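Local coordinates for L-arabinose ABC transporter, periplasmic L-arabinose-binding protein (Burkholderia thailandensis, PDB 4KZK) that binds D-galactose and probably L-arabinose in the periplasm, and probably passes them to an ABC transporter for uptake, at residues V42-P46 / I72-S76; D48-D53 / N266-V270; L84-A88 / K111-M117. All coordinates share one frame. Residues are numbered along the deposited sequence.

Contact 1: residues V42-P46 / I72-S76; sequences VVKQP and IAAPS. With GAL (beta-D-galactopyranose), chain B.
Strands 38-43 and 68-73 of a beta-alpha-beta unit end their parallel pairing here, and as in related sugar-binding proteins the loop after the first reaches the sugar. V42 pairs with I72 (CA-CA 4.8 Å) and V43 with A73 (CA-CA 5.1 Å). V43 satisfies both its polar groups: V43 N donates to I72 O at 3.0 Å, and V43 O accepts from A74 N at 2.9 Å. V42 makes backbone hydrogen bonds on its other side with I96 and C98. The beta-branched V42 (chi1 t) fits a buried extended position, its CG1 3.7 Å from A74 CB. P46 CG rests 3.6 Å from A73 CB, while P46 O accepts from Q52 NE2. K44 leaves the strand (phi/psi -69/-29), its CA-to-CB bond pointing away from 72-76. With chi1 p and the rest t, K44 NZ hydrogen-bonds galactose, 2.8 Å from GAL O2 and 3.2 Å from GAL O1, and a salt bridge to D124 balances its charge. S76, N-cap of helix 77-89, takes a weak hydrogen bond from K79 N on its OG. K44 O is buried without a hydrogen-bond partner, P75 CA lying 3.2 Å from it in a CA-H...O contact.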
ATOM      1  N   VAL A  42      -3.381   0.357  15.062  1.00  9.75           N
ATOM      2  CA  VAL A  42      -4.595  -0.289  14.551  1.00  9.42           C
ATOM      3  C   VAL A  42      -4.484  -0.327  13.041  1.00  8.67           C
ATOM      4  O   VAL A  42      -4.245   0.695  12.430  1.00  8.59           O
ATOM      5  CB  VAL A  42      -5.854   0.480  15.023  1.00  9.53           C
ATOM      6  CG1 VAL A  42      -7.112  -0.110  14.403  1.00  9.44           C
ATOM      7  CG2 VAL A  42      -5.897   0.467  16.558  1.00 10.36           C
ATOM      8  N   VAL A  43      -4.622  -1.513  12.444  1.00  8.44           N
ATOM      9  CA  VAL A  43      -4.430  -1.678  10.998  1.00  8.18           C
ATOM     10  C   VAL A  43      -5.618  -2.315  10.285  1.00  7.98           C
ATOM     11  O   VAL A  43      -6.282  -3.212  10.814  1.00  8.09           O
ATOM     12  CB  VAL A  43      -3.146  -2.500  10.683  1.00  8.45           C
ATOM     13  CG1 VAL A  43      -1.925  -1.845  11.314  1.00  9.05           C
ATOM     14  CG2 VAL A  43      -3.281  -3.957  11.115  1.00  8.95           C
ATOM     15  N   LYS A  44      -5.876  -1.874   9.061  1.00  7.74           N
ATOM     16  CA  LYS A  44      -7.043  -2.349   8.332  1.00  7.83           C
ATOM     17  C   LYS A  44      -6.964  -3.811   7.894  1.00  8.54           C
ATOM     18  O   LYS A  44      -7.995  -4.471   7.750  1.00  9.09           O
ATOM     19  CB  LYS A  44      -7.325  -1.466   7.109  1.00  7.49           C
ATOM     20  CG  LYS A  44      -6.189  -1.387   6.116  1.00  7.25           C
ATOM     21  CD  LYS A  44      -6.516  -0.537   4.888  1.00  7.36           C
ATOM     22  CE  LYS A  44      -5.365  -0.600   3.894  1.00  7.46           C
ATOM     23  NZ  LYS A  44      -5.558   0.198   2.631  1.00  7.79           N
ATOM     24  N   GLN A  45      -5.750  -4.320   7.648  1.00  9.09           N
ATOM     25  CA  GLN A  45      -5.563  -5.599   6.933  1.00 10.35           C
ATOM     26  C   GLN A  45      -4.372  -6.363   7.481  1.00 10.23           C
ATOM     27  O   GLN A  45      -3.271  -6.306   6.910  1.00  9.87           O
ATOM     28  CB  GLN A  45      -5.392  -5.389   5.426  1.00 11.76           C
ATOM     29  CG  GLN A  45      -6.708  -5.137   4.705  1.00 14.15           C
ATOM     30  CD  GLN A  45      -6.501  -4.874   3.224  1.00 16.74           C
ATOM     31  OE1 GLN A  45      -5.790  -5.629   2.547  1.00 19.71           O
ATOM     32  NE2 GLN A  45      -7.086  -3.802   2.713  1.00 19.05           N
ATOM     33  N   PRO A  46      -4.579  -7.127   8.551  1.00 10.33           N
ATOM     34  CA  PRO A  46      -3.435  -7.838   9.159  1.00 10.60           C
ATOM     35  C   PRO A  46      -2.858  -8.949   8.280  1.00 10.82           C
ATOM     36  O   PRO A  46      -1.775  -9.425   8.574  1.00 11.38           O
ATOM     37  CB  PRO A  46      -4.030  -8.443  10.429  1.00 11.39           C
ATOM     38  CG  PRO A  46      -5.468  -8.631  10.084  1.00 11.36           C
ATOM     39  CD  PRO A  46      -5.832  -7.430   9.266  1.00 10.67           C
ATOM     40  N   ILE A  72      -3.843  -4.002  17.169  1.00 12.59           N
ATOM     41  CA  ILE A  72      -5.231  -4.423  16.904  1.00 12.28           C
ATOM     42  C   ILE A  72      -5.549  -4.355  15.412  1.00 11.23           C
ATOM     43  O   ILE A  72      -5.234  -3.381  14.734  1.00 10.57           O
ATOM     44  CB  ILE A  72      -6.257  -3.572  17.705  1.00 12.28           C
ATOM     45  CG1 ILE A  72      -5.884  -3.533  19.197  1.00 13.44           C
ATOM     46  CG2 ILE A  72      -7.663  -4.157  17.570  1.00 12.13           C
ATOM     47  CD1 ILE A  72      -6.697  -2.524  19.980  1.00 13.38           C
ATOM     48  N   ALA A  73      -6.166  -5.426  14.917  1.00 11.23           N
ATOM     49  CA  ALA A  73      -6.676  -5.489  13.550  1.00 10.44           C
ATOM     50  C   ALA A  73      -8.105  -4.981  13.543  1.00 10.27           C
ATOM     51  O   ALA A  73      -8.929  -5.372  14.399  1.00 10.98           O
ATOM     52  CB  ALA A  73      -6.636  -6.920  13.036  1.00 11.01           C
ATOM     53  N   ALA A  74      -8.405  -4.102  12.588  1.00  9.22           N
ATOM     54  CA  ALA A  74      -9.759  -3.555  12.474  1.00  9.23           C
ATOM     55  C   ALA A  74     -10.111  -3.385  10.999  1.00  9.00           C
ATOM     56  O   ALA A  74      -9.933  -2.304  10.421  1.00  8.67           O
ATOM     57  CB  ALA A  74      -9.851  -2.248  13.217  1.00  9.30           C
ATOM     58  N   PRO A  75     -10.626  -4.465  10.369  1.00  9.38           N
ATOM     59  CA  PRO A  75     -10.922  -4.389   8.928  1.00  9.44           C
ATOM     60  C   PRO A  75     -12.267  -3.773   8.548  1.00  9.89           C
ATOM     61  O   PRO A  75     -12.616  -3.740   7.376  1.00 10.78           O
ATOM     62  CB  PRO A  75     -10.839  -5.847   8.474  1.00  9.90           C
ATOM     63  CG  PRO A  75     -10.132  -6.577   9.561  1.00 10.24           C
ATOM     64  CD  PRO A  75     -10.555  -5.863  10.818  1.00  9.91           C
ATOM     65  N   SER A  76     -12.992  -3.274   9.538  1.00 10.05           N
ATOM     66  CA  SER A  76     -14.297  -2.654   9.319  1.00 10.73           C
ATOM     67  C   SER A  76     -14.513  -1.582  10.359  1.00 10.49           C
ATOM     68  O   SER A  76     -13.863  -1.586  11.397  1.00 10.83           O
ATOM     69  CB  SER A  76     -15.408  -3.690   9.447  1.00 11.85           C
ATOM     70  OG  SER A  76     -15.509  -4.163  10.777  1.00 12.58           O
TER
HETATM   71  C1  GAL B 600      -1.969   1.072   2.072  1.00  7.50           C
HETATM   72  C2  GAL B 600      -1.945  -0.318   1.443  1.00  7.29           C
HETATM   73  C3  GAL B 600      -0.695  -1.054   1.946  1.00  6.83           C
HETATM   74  C4  GAL B 600       0.545  -0.205   1.681  1.00  6.84           C
HETATM   75  C5  GAL B 600       0.370   1.151   2.341  1.00  7.21           C
HETATM   76  C6  GAL B 600       1.550   2.071   2.061  1.00  7.36           C
HETATM   77  O1  GAL B 600      -3.059   1.771   1.502  1.00  7.68           O
HETATM   78  O2  GAL B 600      -3.115  -0.999   1.832  1.00  7.86           O
HETATM   79  O3  GAL B 600      -0.572  -2.347   1.340  1.00  6.75           O
HETATM   80  O4  GAL B 600       0.788  -0.088   0.300  1.00  6.31           O
HETATM   81  O5  GAL B 600      -0.774   1.776   1.776  1.00  7.66           O
HETATM   82  O6  GAL B 600       1.364   3.333   2.682  1.00  7.64           O

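Contact 2: residues D48-D53 / N266-V270; sequences DPWFQD and NGSQV. With GAL (beta-D-galactopyranose), chain B.
Two helix N-termini from opposing lobes meet beside the sugar, P49 CA 5.8 Å from Q269 CA and W50 CA 5.9 Å from S268 CA. N-cap D48 (chi1 t) accepts from W50 N on OD1 at 2.9 Å and takes GAL O3 on OD2 at 2.6 Å. N266 (chi1 m) uses both ends of its amide: OD1 accepts from GAL O4 at 2.6 Å, ND2 donates to GAL O3 at 3.0 Å. Water 1 joins N266 ND2 (2.9 Å) to D48 OD1 (2.7 Å). W50 lays one ring face over GAL C4, the aromatic platform usual in sugar sites. G267 turns at positive phi. S268 (chi1 t), at the N-cap, spends its hydroxyl on D53, OG to OD2 2.6 Å. Q269 OE1 and D53 OD1 share water 2, each 2.9 Å away. V270 CG2 packs 3.8 Å from P49 CD, proline suiting a first helical turn. Helix 240-252 touches D48 and V270, helix 291-308 touches W50 and D53, and the N266 backbone bonds to I287 of strand 283-288.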
ATOM      1  N   ASP A  48      -2.047  -8.504   5.242  1.00  9.01           N
ATOM      2  CA  ASP A  48      -1.111  -7.823   4.335  1.00  8.61           C
ATOM      3  C   ASP A  48       0.188  -7.657   5.131  1.00  8.29           C
ATOM      4  O   ASP A  48       0.196  -7.008   6.177  1.00  8.22           O
ATOM      5  CB  ASP A  48      -1.690  -6.460   3.936  1.00  8.27           C
ATOM      6  CG  ASP A  48      -0.706  -5.557   3.203  1.00  8.53           C
ATOM      7  OD1 ASP A  48       0.475  -5.927   3.054  1.00  8.82           O
ATOM      8  OD2 ASP A  48      -1.143  -4.435   2.828  1.00  8.75           O
ATOM      9  N   PRO A  49       1.291  -8.254   4.636  1.00  8.39           N
ATOM     10  CA  PRO A  49       2.530  -8.272   5.426  1.00  8.70           C
ATOM     11  C   PRO A  49       3.106  -6.887   5.644  1.00  8.35           C
ATOM     12  O   PRO A  49       3.907  -6.712   6.548  1.00  8.86           O
ATOM     13  CB  PRO A  49       3.464  -9.141   4.603  1.00  9.25           C
ATOM     14  CG  PRO A  49       2.950  -9.062   3.208  1.00  9.09           C
ATOM     15  CD  PRO A  49       1.451  -8.959   3.349  1.00  8.63           C
ATOM     16  N   TRP A  50       2.711  -5.901   4.838  1.00  7.87           N
ATOM     17  CA  TRP A  50       3.090  -4.508   5.109  1.00  7.70           C
ATOM     18  C   TRP A  50       2.721  -4.092   6.529  1.00  7.69           C
ATOM     19  O   TRP A  50       3.516  -3.447   7.222  1.00  8.07           O
ATOM     20  CB  TRP A  50       2.449  -3.561   4.076  1.00  7.39           C
ATOM     21  CG  TRP A  50       2.671  -2.139   4.382  1.00  7.46           C
ATOM     22  CD1 TRP A  50       1.767  -1.250   4.895  1.00  7.26           C
ATOM     23  CD2 TRP A  50       3.890  -1.433   4.244  1.00  7.99           C
ATOM     24  NE1 TRP A  50       2.358  -0.031   5.064  1.00  7.75           N
ATOM     25  CE2 TRP A  50       3.667  -0.115   4.672  1.00  8.15           C
ATOM     26  CE3 TRP A  50       5.178  -1.792   3.818  1.00  8.59           C
ATOM     27  CZ2 TRP A  50       4.684   0.850   4.690  1.00  8.74           C
ATOM     28  CZ3 TRP A  50       6.161  -0.834   3.829  1.00  9.27           C
ATOM     29  CH2 TRP A  50       5.899   0.474   4.235  1.00  9.34           C
ATOM     30  N   PHE A  51       1.518  -4.455   6.969  1.00  7.65           N
ATOM     31  CA  PHE A  51       1.069  -4.048   8.290  1.00  7.92           C
ATOM     32  C   PHE A  51       1.744  -4.859   9.375  1.00  8.99           C
ATOM     33  O   PHE A  51       2.005  -4.359  10.456  1.00  9.58           O
ATOM     34  CB  PHE A  51      -0.468  -4.089   8.366  1.00  7.49           C
ATOM     35  CG  PHE A  51      -1.103  -3.031   7.527  1.00  7.27           C
ATOM     36  CD1 PHE A  51      -0.944  -1.707   7.840  1.00  7.25           C
ATOM     37  CD2 PHE A  51      -1.798  -3.341   6.379  1.00  7.05           C
ATOM     38  CE1 PHE A  51      -1.460  -0.728   7.014  1.00  7.28           C
ATOM     39  CE2 PHE A  51      -2.299  -2.363   5.550  1.00  7.29           C
ATOM     40  CZ  PHE A  51      -2.143  -1.055   5.888  1.00  7.18           C
ATOM     41  N   GLN A  52       2.056  -6.097   9.066  1.00  9.55           N
ATOM     42  CA  GLN A  52       2.890  -6.896   9.964  1.00 10.74           C
ATOM     43  C   GLN A  52       4.271  -6.237  10.118  1.00 11.25           C
ATOM     44  O   GLN A  52       4.861  -6.213  11.215  1.00 11.83           O
ATOM     45  CB  GLN A  52       3.004  -8.352   9.469  1.00 11.60           C
ATOM     46  CG  GLN A  52       1.674  -9.128   9.492  1.00 11.85           C
ATOM     47  CD  GLN A  52       1.117  -9.385  10.888  1.00 13.05           C
ATOM     48  OE1 GLN A  52       1.842  -9.320  11.877  1.00 14.64           O
ATOM     49  NE2 GLN A  52      -0.181  -9.676  10.972  1.00 13.41           N
ATOM     50  N   ASP A  53       4.797  -5.675   9.036  1.00 11.01           N
ATOM     51  CA  ASP A  53       6.091  -5.001   9.093  1.00 11.95           C
ATOM     52  C   ASP A  53       6.009  -3.715   9.896  1.00 11.95           C
ATOM     53  O   ASP A  53       6.914  -3.423  10.688  1.00 12.61           O
ATOM     54  CB  ASP A  53       6.629  -4.672   7.697  1.00 12.14           C
ATOM     55  CG  ASP A  53       7.023  -5.901   6.901  1.00 13.04           C
ATOM     56  OD1 ASP A  53       7.263  -6.987   7.480  1.00 14.24           O
ATOM     57  OD2 ASP A  53       7.134  -5.775   5.671  1.00 13.21           O
ATOM     58  N   ASN A 266       5.229  -2.070  -2.286  1.00  7.04           N
ATOM     59  CA  ASN A 266       5.477  -2.403  -0.866  1.00  7.14           C
ATOM     60  C   ASN A 266       6.828  -3.071  -0.717  1.00  7.53           C
ATOM     61  O   ASN A 266       7.627  -2.664   0.084  1.00  7.81           O
ATOM     62  CB  ASN A 266       4.430  -3.292  -0.224  1.00  6.97           C
ATOM     63  CG  ASN A 266       3.139  -2.582   0.056  1.00  6.78           C
ATOM     64  OD1 ASN A 266       3.066  -1.355   0.000  1.00  6.78           O
ATOM     65  ND2 ASN A 266       2.107  -3.354   0.404  1.00  6.47           N
ATOM     66  N   GLY A 267       7.067  -4.092  -1.524  1.00  7.61           N
ATOM     67  CA  GLY A 267       8.310  -4.852  -1.450  1.00  7.91           C
ATOM     68  C   GLY A 267       8.436  -5.730  -0.214  1.00  8.29           C
ATOM     69  O   GLY A 267       9.536  -6.113   0.200  1.00  8.58           O
ATOM     70  N   SER A 268       7.283  -6.053   0.393  1.00  8.27           N
ATOM     71  CA  SER A 268       7.201  -6.931   1.558  1.00  8.91           C
ATOM     72  C   SER A 268       6.952  -8.383   1.111  1.00  8.94           C
ATOM     73  O   SER A 268       7.287  -8.759  -0.024  1.00  8.63           O
ATOM     74  CB  SER A 268       6.116  -6.430   2.515  1.00  9.12           C
ATOM     75  OG  SER A 268       6.091  -7.152   3.727  1.00  9.98           O
ATOM     76  N   GLN A 269       6.399  -9.205   1.998  1.00  9.44           N
ATOM     77  CA  GLN A 269       6.438 -10.649   1.791  1.00 10.35           C
ATOM     78  C   GLN A 269       5.665 -11.161   0.585  1.00  9.59           C
ATOM     79  O   GLN A 269       5.997 -12.206   0.075  1.00  9.51           O
ATOM     80  CB  GLN A 269       5.994 -11.373   3.076  1.00 11.82           C
ATOM     81  CG  GLN A 269       6.844 -11.027   4.313  1.00 13.63           C
ATOM     82  CD  GLN A 269       8.317 -11.359   4.169  1.00 15.13           C
ATOM     83  OE1 GLN A 269       9.221 -10.577   4.530  1.00 18.29           O
ATOM     84  NE2 GLN A 269       8.575 -12.483   3.616  1.00 15.35           N
ATOM     85  N   VAL A 270       4.665 -10.432   0.103  1.00  8.82           N
ATOM     86  CA  VAL A 270       3.983 -10.860  -1.112  1.00  8.50           C
ATOM     87  C   VAL A 270       4.934 -10.773  -2.318  1.00  8.46           C
ATOM     88  O   VAL A 270       4.987 -11.679  -3.139  1.00  8.73           O
ATOM     89  CB  VAL A 270       2.700 -10.047  -1.369  1.00  8.13           C
ATOM     90  CG1 VAL A 270       2.087 -10.402  -2.708  1.00  8.14           C
ATOM     91  CG2 VAL A 270       1.683 -10.239  -0.245  1.00  8.43           C
TER
HETATM   92  C1  GAL B 600      -1.969   1.072   2.072  1.00  7.50           C
HETATM   93  C2  GAL B 600      -1.945  -0.318   1.443  1.00  7.29           C
HETATM   94  C3  GAL B 600      -0.695  -1.054   1.946  1.00  6.83           C
HETATM   95  C4  GAL B 600       0.545  -0.205   1.681  1.00  6.84           C
HETATM   96  C5  GAL B 600       0.370   1.151   2.341  1.00  7.21           C
HETATM   97  C6  GAL B 600       1.550   2.071   2.061  1.00  7.36           C
HETATM   98  O1  GAL B 600      -3.059   1.771   1.502  1.00  7.68           O
HETATM   99  O2  GAL B 600      -3.115  -0.999   1.832  1.00  7.86           O
HETATM  100  O3  GAL B 600      -0.572  -2.347   1.340  1.00  6.75           O
HETATM  101  O4  GAL B 600       0.788  -0.088   0.300  1.00  6.31           O
HETATM  102  O5  GAL B 600      -0.774   1.776   1.776  1.00  7.66           O
HETATM  103  O6  GAL B 600       1.364   3.333   2.682  1.00  7.64           O
HETATM  104  O   HOH W   1       1.928  -6.238   0.785  1.00  9.63           O
HETATM  105  O   HOH W   2       9.413  -8.047   5.828  1.00 17.02           O

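Contact 3: residues L84-A88 / K111-M117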
ATOM      1  N   LEU A  84     -10.882   1.058  19.492  1.00 13.46           N
ATOM      2  CA  LEU A  84     -10.681   2.266  20.271  1.00 14.56           C
ATOM      3  C   LEU A  84     -11.249   2.103  21.689  1.00 15.20           C
ATOM      4  O   LEU A  84     -10.628   2.574  22.651  1.00 15.60           O
ATOM      5  CB  LEU A  84     -11.318   3.463  19.568  1.00 15.30           C
ATOM      6  CG  LEU A  84     -10.876   3.787  18.134  1.00 16.17           C
ATOM      7  CD1 LEU A  84     -11.691   4.964  17.601  1.00 17.20           C
ATOM      8  CD2 LEU A  84      -9.374   4.001  18.020  1.00 16.82           C
ATOM      9  N   ASP A  85     -12.381   1.401  21.828  1.00 15.24           N
ATOM     10  CA  ASP A  85     -12.928   1.085  23.151  1.00 16.30           C
ATOM     11  C   ASP A  85     -11.907   0.281  23.947  1.00 16.78           C
ATOM     12  O   ASP A  85     -11.692   0.532  25.144  1.00 17.30           O
ATOM     13  CB  ASP A  85     -14.207   0.245  23.032  1.00 16.63           C
ATOM     14  CG  ASP A  85     -15.386   1.006  22.457  1.00 16.48           C
ATOM     15  OD1 ASP A  85     -15.347   2.250  22.332  1.00 16.57           O
ATOM     16  OD2 ASP A  85     -16.378   0.311  22.142  1.00 17.12           O
ATOM     17  N   SER A  86     -11.305  -0.721  23.307  1.00 16.25           N
ATOM     18  CA  SER A  86     -10.339  -1.587  24.001  1.00 17.11           C
ATOM     19  C   SER A  86      -9.122  -0.797  24.459  1.00 17.29           C
ATOM     20  O   SER A  86      -8.607  -1.005  25.570  1.00 18.20           O
ATOM     21  CB  SER A  86      -9.895  -2.768  23.118  1.00 17.08           C
ATOM     22  OG  SER A  86      -9.155  -3.736  23.877  1.00 19.68           O
ATOM     23  N   LEU A  87      -8.646   0.091  23.589  1.00 16.09           N
ATOM     24  CA  LEU A  87      -7.502   0.930  23.905  1.00 16.51           C
ATOM     25  C   LEU A  87      -7.803   1.848  25.079  1.00 17.71           C
ATOM     26  O   LEU A  87      -6.949   2.002  25.975  1.00 18.59           O
ATOM     27  CB  LEU A  87      -7.054   1.718  22.670  1.00 15.49           C
ATOM     28  CG  LEU A  87      -6.402   0.878  21.567  1.00 14.72           C
ATOM     29  CD1 LEU A  87      -6.178   1.725  20.318  1.00 13.97           C
ATOM     30  CD2 LEU A  87      -5.098   0.271  22.052  1.00 15.40           C
ATOM     31  N   ALA A  88      -9.015   2.396  25.129  1.00 17.71           N
ATOM     32  CA  ALA A  88      -9.423   3.229  26.262  1.00 19.09           C
ATOM     33  C   ALA A  88      -9.533   2.423  27.562  1.00 20.73           C
ATOM     34  O   ALA A  88      -9.089   2.879  28.624  1.00 22.29           O
ATOM     35  CB  ALA A  88     -10.712   3.952  25.946  1.00 18.74           C
ATOM     36  N   LYS A 111     -14.026   9.986  19.140  1.00 18.47           N
ATOM     37  CA  LYS A 111     -13.833   8.984  20.189  1.00 18.91           C
ATOM     38  C   LYS A 111     -12.463   9.103  20.843  1.00 19.42           C
ATOM     39  O   LYS A 111     -12.343   9.003  22.055  1.00 20.51           O
ATOM     40  CB  LYS A 111     -14.073   7.561  19.663  1.00 17.96           C
ATOM     41  CG  LYS A 111     -13.782   6.477  20.697  1.00 18.12           C
ATOM     42  CD  LYS A 111     -14.278   5.105  20.251  1.00 17.75           C
ATOM     43  CE  LYS A 111     -15.760   4.947  20.537  1.00 18.16           C
ATOM     44  NZ  LYS A 111     -16.285   3.624  20.129  1.00 17.84           N
ATOM     45  N   ALA A 112     -11.420   9.285  20.037  1.00 19.74           N
ATOM     46  CA  ALA A 112     -10.077   9.427  20.576  1.00 20.37           C
ATOM     47  C   ALA A 112     -10.027  10.597  21.560  1.00 21.76           C
ATOM     48  O   ALA A 112      -9.402  10.500  22.627  1.00 22.64           O
ATOM     49  CB  ALA A 112      -9.070   9.620  19.441  1.00 19.52           C
ATOM     50  N   LYS A 113     -10.684  11.701  21.195  1.00 22.61           N
ATOM     51  CA  LYS A 113     -10.732  12.897  22.034  1.00 24.65           C
ATOM     52  C   LYS A 113     -11.467  12.607  23.344  1.00 26.33           C
ATOM     53  O   LYS A 113     -10.983  12.953  24.416  1.00 27.73           O
ATOM     54  CB  LYS A 113     -11.403  14.054  21.283  1.00 24.99           C
ATOM     55  N   ARG A 114     -12.629  11.966  23.251  1.00 26.98           N
ATOM     56  CA  ARG A 114     -13.402  11.567  24.433  1.00 28.28           C
ATOM     57  C   ARG A 114     -12.564  10.738  25.408  1.00 28.87           C
ATOM     58  O   ARG A 114     -12.619  10.939  26.638  1.00 29.83           O
ATOM     59  CB  ARG A 114     -14.630  10.763  23.998  1.00 27.88           C
ATOM     60  N   TYR A 115     -11.774   9.822  24.844  1.00 28.41           N
ATOM     61  CA  TYR A 115     -10.998   8.858  25.622  1.00 29.86           C
ATOM     62  C   TYR A 115      -9.592   9.336  25.986  1.00 29.88           C
ATOM     63  O   TYR A 115      -8.813   8.574  26.571  1.00 31.41           O
ATOM     64  CB  TYR A 115     -10.868   7.544  24.848  1.00 30.33           C
ATOM     65  CG  TYR A 115     -12.120   6.701  24.706  1.00 31.64           C
ATOM     66  CD1 TYR A 115     -13.128   6.699  25.672  1.00 33.81           C
ATOM     67  CD2 TYR A 115     -12.254   5.841  23.621  1.00 31.42           C
ATOM     68  CE1 TYR A 115     -14.248   5.891  25.535  1.00 34.91           C
ATOM     69  CE2 TYR A 115     -13.364   5.026  23.487  1.00 32.82           C
ATOM     70  CZ  TYR A 115     -14.360   5.055  24.435  1.00 33.57           C
ATOM     71  OH  TYR A 115     -15.452   4.230  24.259  1.00 36.62           O
ATOM     72  N   GLY A 116      -9.245  10.570  25.633  1.00 28.98           N
ATOM     73  CA  GLY A 116      -7.926  11.109  25.954  1.00 29.15           C
ATOM     74  C   GLY A 116      -6.779  10.419  25.237  1.00 28.27           C
ATOM     75  O   GLY A 116      -5.719  10.177  25.827  1.00 29.28           O
ATOM     76  N   MET A 117      -6.991  10.096  23.961  1.00 25.31           N
ATOM     77  CA  MET A 117      -5.970   9.463  23.137  1.00 24.34           C
ATOM     78  C   MET A 117      -5.598  10.413  22.012  1.00 22.54           C
ATOM     79  O   MET A 117      -6.463  10.813  21.246  1.00 21.87           O
ATOM     80  CB  MET A 117      -6.504   8.146  22.550  1.00 24.21           C
ATOM     81  CG  MET A 117      -6.714   7.036  23.568  1.00 25.99           C
ATOM     82  SD  MET A 117      -7.038   5.429  22.820  1.00 27.91           S
ATOM     83  CE  MET A 117      -8.776   5.588  22.435  1.00 26.41           C
TER
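One carboxylate oxygen does most of the polar work between these two helices. D85 OD1 receives K111 NZ at 2.8 Å, a salt bridge, and also the hydroxyl of Y115, whose OH donates from 2.8 Å. K111 in the last turn and Y115 just after it are four residues apart, so their side chains leave on the same side and can converge on one acceptor; lysine suits the place because its long chain spans the gap between helices. The amine has a further, weak bond to S81 OG, one turn before D85. On its way there the lysine's aliphatic part serves as apolar surface, with K111 CD 3.5 Å from L84 CB.

Further along, A88 meets the tyrosine. A88 CB sits over the face of the Y115 ring, 3.5 Å from its centroid and 19° off the normal, a CH-pi contact; a bare methyl lets A88 CA come within 5.9 Å of Y115 CA. The flexible thioether of M117 fills the space beside L84, L87 and A88: M117 SD lies 3.7 Å from L87 CB, and M117 CE lies 3.5 Å from L84 O and 4.3 Å from A88 CB.

M117 can turn inward because helix 105-114 ends in a Schellman motif at G116. G116 takes positive phi (66/40), a conformation easy for a residue without a side chain, and M117 N bonds back to A112 O at 2.8 Å.

The contact thus joins helices 77-89 and 105-114, which are successive helices of the N-terminal lobe with strand 94-98 between them in sequence. L87 also packs on V70 and I72 of strand 68-73, and M117 leads straight into strand 118-122.

In the fold
Contacts 1 and 2 share the beta-alpha-beta unit 38-73 and the bound galactose: their segments alternate along the chain, and they touch where F51 packs on V43 and K44. Contact 1 is partly buried and relies on backbone bonds at strand ends, with one charged side chain sent to the sugar. Contact 2 is the most buried and lies nearest the chain's centre; bringing together residues 213 apart, it works through side chains, water and ligand. Contact 3, its centre about 26 Å from the chain's centre, is farthest out and uses a salt bridge with aliphatic and aromatic packing. It meets contact 1 through L87, which packs on V42 and I72, but does not touch contact 2.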